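Local coordinates for hypothetical protein (Bacteroides caccae, PDB 4M8R), which is of unknown function but joins an immunoglobulin-like N-terminal domain to a WD40-like domain that is probably a beta-propeller, at residues 251-254 with 255-258; 286-289 with 290-293. All coordinates share one frame; numbering follows the deposited sequence.

How the interactions relate
Both contacts lie in the WD40-like part of the chain, on the same side of its centre, about 15 Å apart between centres and without touching. Interaction 1 is a surface turn in the long loop between strands 239-240 and 262-264, tied mainly by backbone bonds and one carboxamide. Interaction 2 is the partly buried end of the hairpin of strands 282-288 and 292-295, where strand pairing is joined by close aromatic packing. The two serve the same sheet: Phe252 and Phe257 of interaction 1 rest on Met285 of strand 282-288, the residue just before interaction 2 begins. There, unlike at residues 251-258, a second subunit meets the turn.

Interaction 1: residues 251-254 with 255-258; sequences GFTP and EQFG
Gln256 sets its CG anti to its own carbonyl carbon (chi1 -59°) and runs on extended (chi2 -176°), which carries its carboxamide back along the chain to the backbone of Phe252 and Thr253. The motif is a short 3-10 turn, two overlapping turns in the loop that leads to strand 262-264 of the WD40-like domain. Gln256 N donates to Thr253 O at 3.0 Å, and Phe257 N follows with Pro254 O at 3.1 Å; in both, the donor sits above the carbonyl plane. The carboxamide folds back on the residue just ahead of the 3-10 segment. Gln256 OE1 takes the N-H of Thr253 at 2.8 Å in a fairly straight bond (158°), the donor tilted from the carbonyl plane. Gln256 OE1 also lies 3.4 Å from Phe252 CD1, where the amide chain crosses the aromatic side chain at about a right angle. At its other end Gln256 NE2 reaches Arg276 O weakly, so the turn is also tied to the end of strand 270-276.

On the outer side Glu255 bends at its second torsion and brings a carboxylate oxygen back to Thr253; Thr253 OG1 and Glu255 OE2 are 3.3 Å apart, a weak hydrogen bond. The inner side is aromatic. Phe252 and Phe257 both lean on Ala275 and Met285 of neighbouring strands, and touch each other obliquely where Phe252 CD1 meets Phe257 CZ at 4.2 Å. The carbonyl of Thr253 meets the Phe257 ring at its edge, in plane, with Thr253 O 3.3 Å from Phe257 CE1.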
ATOM      1  N   GLY A 251     -29.190 -19.469 -32.416  1.00 98.80           N
ATOM      2  CA  GLY A 251     -28.794 -18.736 -33.613  1.00 99.19           C
ATOM      3  C   GLY A 251     -27.316 -18.403 -33.643  1.00 97.71           C
ATOM      4  O   GLY A 251     -26.685 -18.458 -34.698  1.00100.61           O
ATOM      5  N   PHE A 252     -26.757 -18.067 -32.484  1.00 94.44           N
ATOM      6  CA  PHE A 252     -25.386 -17.575 -32.409  1.00 90.64           C
ATOM      7  C   PHE A 252     -24.334 -18.676 -32.439  1.00 89.83           C
ATOM      8  O   PHE A 252     -24.545 -19.762 -31.901  1.00 91.21           O
ATOM      9  CB  PHE A 252     -25.200 -16.700 -31.169  1.00 88.52           C
ATOM     10  CG  PHE A 252     -25.931 -15.393 -31.251  1.00 88.53           C
ATOM     11  CD1 PHE A 252     -25.314 -14.272 -31.789  1.00 86.56           C
ATOM     12  CD2 PHE A 252     -27.246 -15.288 -30.812  1.00 89.38           C
ATOM     13  CE1 PHE A 252     -25.989 -13.068 -31.876  1.00 86.61           C
ATOM     14  CE2 PHE A 252     -27.926 -14.086 -30.895  1.00 89.07           C
ATOM     15  CZ  PHE A 252     -27.296 -12.975 -31.429  1.00 88.04           C
ATOM     16  N   THR A 253     -23.199 -18.367 -33.066  1.00 87.75           N
ATOM     17  CA  THR A 253     -22.085 -19.302 -33.223  1.00 86.23           C
ATOM     18  C   THR A 253     -20.759 -18.611 -32.872  1.00 83.45           C
ATOM     19  O   THR A 253     -20.650 -17.391 -32.988  1.00 83.33           O
ATOM     20  CB  THR A 253     -22.016 -19.839 -34.664  1.00 86.51           C
ATOM     21  OG1 THR A 253     -21.916 -18.745 -35.582  1.00 84.93           O
ATOM     22  CG2 THR A 253     -23.258 -20.655 -34.987  1.00 89.46           C
ATOM     23  N   PRO A 254     -19.750 -19.390 -32.439  1.00 83.20           N
ATOM     24  CA  PRO A 254     -18.484 -18.824 -31.943  1.00 81.32           C
ATOM     25  C   PRO A 254     -17.743 -17.873 -32.897  1.00 82.99           C
ATOM     26  O   PRO A 254     -17.115 -16.913 -32.441  1.00 79.14           O
ATOM     27  CB  PRO A 254     -17.617 -20.062 -31.647  1.00 80.44           C
ATOM     28  CG  PRO A 254     -18.357 -21.240 -32.178  1.00 84.02           C
ATOM     29  CD  PRO A 254     -19.799 -20.853 -32.273  1.00 85.55           C
ATOM     30  N   GLU A 255     -17.825 -18.130 -34.201  1.00 88.23           N
ATOM     31  CA  GLU A 255     -17.147 -17.282 -35.199  1.00 89.37           C
ATOM     32  C   GLU A 255     -17.670 -15.836 -35.227  1.00 86.94           C
ATOM     33  O   GLU A 255     -17.021 -14.951 -35.789  1.00 84.14           O
ATOM     34  CB  GLU A 255     -17.223 -17.897 -36.609  1.00 92.97           C
ATOM     35  CG  GLU A 255     -18.605 -18.386 -37.037  1.00 99.31           C
ATOM     36  CD  GLU A 255     -18.845 -19.862 -36.744  1.00101.97           C
ATOM     37  OE1 GLU A 255     -18.148 -20.434 -35.877  1.00100.04           O
ATOM     38  OE2 GLU A 255     -19.740 -20.451 -37.382  1.00106.13           O
ATOM     39  N   GLN A 256     -18.829 -15.602 -34.616  1.00 85.45           N
ATOM     40  CA  GLN A 256     -19.431 -14.269 -34.552  1.00 82.50           C
ATOM     41  C   GLN A 256     -18.832 -13.355 -33.476  1.00 76.91           C
ATOM     42  O   GLN A 256     -19.165 -12.172 -33.421  1.00 76.09           O
ATOM     43  CB  GLN A 256     -20.936 -14.403 -34.320  1.00 83.59           C
ATOM     44  CG  GLN A 256     -21.650 -15.190 -35.408  1.00 86.79           C
ATOM     45  CD  GLN A 256     -23.148 -15.226 -35.203  1.00 88.98           C
ATOM     46  OE1 GLN A 256     -23.635 -15.836 -34.262  1.00 89.13           O
ATOM     47  NE2 GLN A 256     -23.884 -14.567 -36.079  1.00 91.92           N
ATOM     48  N   PHE A 257     -17.952 -13.897 -32.636  1.00 73.78           N
ATOM     49  CA  PHE A 257     -17.387 -13.162 -31.503  1.00 69.73           C
ATOM     50  C   PHE A 257     -15.875 -13.028 -31.614  1.00 67.20           C
ATOM     51  O   PHE A 257     -15.229 -13.730 -32.394  1.00 65.57           O
ATOM     52  CB  PHE A 257     -17.696 -13.897 -30.196  1.00 68.14           C
ATOM     53  CG  PHE A 257     -19.159 -14.129 -29.953  1.00 69.28           C
ATOM     54  CD1 PHE A 257     -19.833 -15.142 -30.623  1.00 72.07           C
ATOM     55  CD2 PHE A 257     -19.857 -13.352 -29.044  1.00 68.13           C
ATOM     56  CE1 PHE A 257     -21.180 -15.365 -30.398  1.00 73.35           C
ATOM     57  CE2 PHE A 257     -21.206 -13.573 -28.813  1.00 70.16           C
ATOM     58  CZ  PHE A 257     -21.867 -14.581 -29.490  1.00 72.53           C
ATOM     59  N   GLY A 258     -15.318 -12.123 -30.817  1.00 66.97           N
ATOM     60  CA  GLY A 258     -13.869 -12.026 -30.648  1.00 65.97           C
ATOM     61  C   GLY A 258     -13.147 -11.008 -31.513  1.00 67.33           C
ATOM     62  O   GLY A 258     -11.929 -10.873 -31.413  1.00 67.85           O
TER

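Interaction 2: residues 286-289 with 290-293; sequences LYNY and RNGF
Tyr287 and Phe293 face each other across a beta hairpin as an antiparallel non-hydrogen-bonded pair, and their rings make the tight part of the contact. Tyr287 swings CD1 over the centre of one face of the Phe293 ring, 3.5 Å from Phe293 CE2, its CG being turned away from the backbone N (chi1 170°). The ring planes are 44° apart, so the pair meets obliquely. Ile210 of strand 208-212 touches both rings, and Leu219 of strand 217-221 adds to the packing on Tyr287. Were Phe293 an alanine, Tyr287 CD1 would probably lose its partner, a gap would open beside Ile210 and the tyrosine would be freer to turn.

The next pair, Asn288 with Gly292, is the hydrogen-bonded one. Asn288 N donates to Gly292 O at 2.9 Å, nearly straight at 177°. In return Asn288 O is gripped twice: by Gly292 N at 2.6 Å, in the carbonyl plane, and by Asn291 N at 3.0 Å from above that plane. Two residues thus face one, a classic beta bulge, and the backbone of Gly292 takes a shape that calls for glycine.

The turn is the looser, partly exposed side, and other subunits meet it. Asn288 forms an Asx turn, OD1 accepting from Arg290 N at 3.0 Å, while Arg290 CG lies 3.5 Å from Tyr289 CE1; Tyr289 also packs on Pro55 of the third subunit. Arg290 is modelled in two conformers; in the one described, its NH2 hydrogen-bonds to Ser352 O of the second subunit. The chemistry therefore divides: apolar contact fixes the inner face, whereas backbone and amide bonds shape a turn whose arginine reaches backbone carbonyls of the second subunit, which probably helps to join the two copies.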
ATOM      1  N   LEU A 286     -24.664  -9.214 -23.713  1.00 69.29           N
ATOM      2  CA  LEU A 286     -24.162  -9.180 -22.342  1.00 67.44           C
ATOM      3  C   LEU A 286     -23.896 -10.588 -21.824  1.00 67.01           C
ATOM      4  O   LEU A 286     -24.556 -11.551 -22.236  1.00 70.01           O
ATOM      5  CB  LEU A 286     -25.152  -8.469 -21.424  1.00 68.66           C
ATOM      6  CG  LEU A 286     -25.463  -7.014 -21.777  1.00 69.51           C
ATOM      7  CD1 LEU A 286     -26.471  -6.436 -20.795  1.00 71.07           C
ATOM      8  CD2 LEU A 286     -24.194  -6.176 -21.799  1.00 68.05           C
ATOM      9  N   TYR A 287     -22.920 -10.703 -20.928  1.00 63.28           N
ATOM     10  CA  TYR A 287     -22.572 -11.984 -20.324  1.00 62.81           C
ATOM     11  C   TYR A 287     -22.419 -11.829 -18.817  1.00 62.04           C
ATOM     12  O   TYR A 287     -21.680 -10.971 -18.341  1.00 60.13           O
ATOM     13  CB  TYR A 287     -21.294 -12.543 -20.950  1.00 60.56           C
ATOM     14  CG  TYR A 287     -20.716 -13.748 -20.234  1.00 60.40           C
ATOM     15  CD1 TYR A 287     -21.275 -15.013 -20.390  1.00 62.34           C
ATOM     16  CD2 TYR A 287     -19.605 -13.624 -19.409  1.00 58.46           C
ATOM     17  CE1 TYR A 287     -20.743 -16.115 -19.740  1.00 61.75           C
ATOM     18  CE2 TYR A 287     -19.070 -14.720 -18.754  1.00 57.89           C
ATOM     19  CZ  TYR A 287     -19.639 -15.963 -18.924  1.00 59.30           C
ATOM     20  OH  TYR A 287     -19.104 -17.052 -18.277  1.00 58.69           O
ATOM     21  N   ASN A 288     -23.140 -12.667 -18.082  1.00 66.76           N
ATOM     22  CA  ASN A 288     -23.065 -12.735 -16.631  1.00 68.67           C
ATOM     23  C   ASN A 288     -22.552 -14.124 -16.279  1.00 67.70           C
ATOM     24  O   ASN A 288     -23.199 -15.116 -16.617  1.00 66.44           O
ATOM     25  CB  ASN A 288     -24.459 -12.506 -16.031  1.00 73.80           C
ATOM     26  CG  ASN A 288     -24.445 -12.404 -14.514  1.00 76.49           C
ATOM     27  OD1 ASN A 288     -23.554 -12.922 -13.842  1.00 78.50           O
ATOM     28  ND2 ASN A 288     -25.457 -11.747 -13.966  1.00 80.07           N
ATOM     29  N   TYR A 289     -21.404 -14.205 -15.604  1.00 66.47           N
ATOM     30  CA  TYR A 289     -20.787 -15.509 -15.319  1.00 67.49           C
ATOM     31  C   TYR A 289     -21.623 -16.393 -14.386  1.00 72.37           C
ATOM     32  O   TYR A 289     -21.354 -17.594 -14.279  1.00 75.31           O
ATOM     33  CB  TYR A 289     -19.336 -15.384 -14.810  1.00 65.31           C
ATOM     34  CG  TYR A 289     -19.120 -14.612 -13.518  1.00 64.78           C
ATOM     35  CD1 TYR A 289     -19.593 -15.092 -12.295  1.00 66.37           C
ATOM     36  CD2 TYR A 289     -18.400 -13.420 -13.513  1.00 62.07           C
ATOM     37  CE1 TYR A 289     -19.381 -14.395 -11.115  1.00 65.35           C
ATOM     38  CE2 TYR A 289     -18.182 -12.719 -12.337  1.00 61.97           C
ATOM     39  CZ  TYR A 289     -18.675 -13.209 -11.144  1.00 63.37           C
ATOM     40  OH  TYR A 289     -18.456 -12.510  -9.981  1.00 63.67           O
ATOM     41  N   ARG A 290     -22.616 -15.799 -13.718  1.00 75.79           N
ATOM     42  CA  ARG A 290     -23.548 -16.552 -12.878  0.60 77.80           C
ATOM     43  C   ARG A 290     -24.822 -16.966 -13.609  1.00 80.80           C
ATOM     44  O   ARG A 290     -25.434 -17.961 -13.245  1.00 81.21           O
ATOM     45  CB  ARG A 290     -23.941 -15.741 -11.648  0.60 78.20           C
ATOM     46  CG  ARG A 290     -22.782 -15.330 -10.754  0.60 77.77           C
ATOM     47  CD  ARG A 290     -23.221 -15.082  -9.311  0.60 78.58           C
ATOM     48  NE  ARG A 290     -24.668 -14.899  -9.181  0.60 81.21           N
ATOM     49  CZ  ARG A 290     -25.545 -15.852  -8.849  0.60 83.04           C
ATOM     50  NH1 ARG A 290     -25.153 -17.100  -8.588  0.60 82.18           N
ATOM     51  NH2 ARG A 290     -26.836 -15.549  -8.783  0.60 82.90           N
ATOM     52  N   ASN A 291     -25.225 -16.199 -14.631  1.00 82.58           N
ATOM     53  CA  ASN A 291     -26.511 -16.426 -15.337  1.00 86.64           C
ATOM     54  C   ASN A 291     -26.440 -16.751 -16.832  1.00 83.99           C
ATOM     55  O   ASN A 291     -27.395 -17.289 -17.388  1.00 86.99           O
ATOM     56  CB  ASN A 291     -27.420 -15.206 -15.172  1.00 91.11           C
ATOM     57  CG  ASN A 291     -27.779 -14.935 -13.725  1.00 95.92           C
ATOM     58  OD1 ASN A 291     -27.778 -15.838 -12.887  1.00100.40           O
ATOM     59  ND2 ASN A 291     -28.088 -13.681 -13.422  1.00 97.91           N
ATOM     60  N   GLY A 292     -25.338 -16.400 -17.486  1.00 80.19           N
ATOM     61  CA  GLY A 292     -25.134 -16.732 -18.896  1.00 78.36           C
ATOM     62  C   GLY A 292     -25.244 -15.547 -19.834  1.00 76.53           C
ATOM     63  O   GLY A 292     -25.027 -14.400 -19.436  1.00 72.82           O
ATOM     64  N   PHE A 293     -25.585 -15.840 -21.089  1.00 78.53           N
ATOM     65  CA  PHE A 293     -25.630 -14.839 -22.148  1.00 78.76           C
ATOM     66  C   PHE A 293     -27.043 -14.309 -22.340  1.00 83.83           C
ATOM     67  O   PHE A 293     -28.015 -15.045 -22.184  1.00 85.21           O
ATOM     68  CB  PHE A 293     -25.165 -15.444 -23.476  1.00 77.04           C
ATOM     69  CG  PHE A 293     -23.739 -15.914 -23.470  1.00 73.30           C
ATOM     70  CD1 PHE A 293     -23.421 -17.202 -23.063  1.00 72.41           C
ATOM     71  CD2 PHE A 293     -22.717 -15.076 -23.892  1.00 69.86           C
ATOM     72  CE1 PHE A 293     -22.108 -17.641 -23.066  1.00 70.52           C
ATOM     73  CE2 PHE A 293     -21.401 -15.509 -23.899  1.00 67.07           C
ATOM     74  CZ  PHE A 293     -21.095 -16.793 -23.484  1.00 68.25           C
TER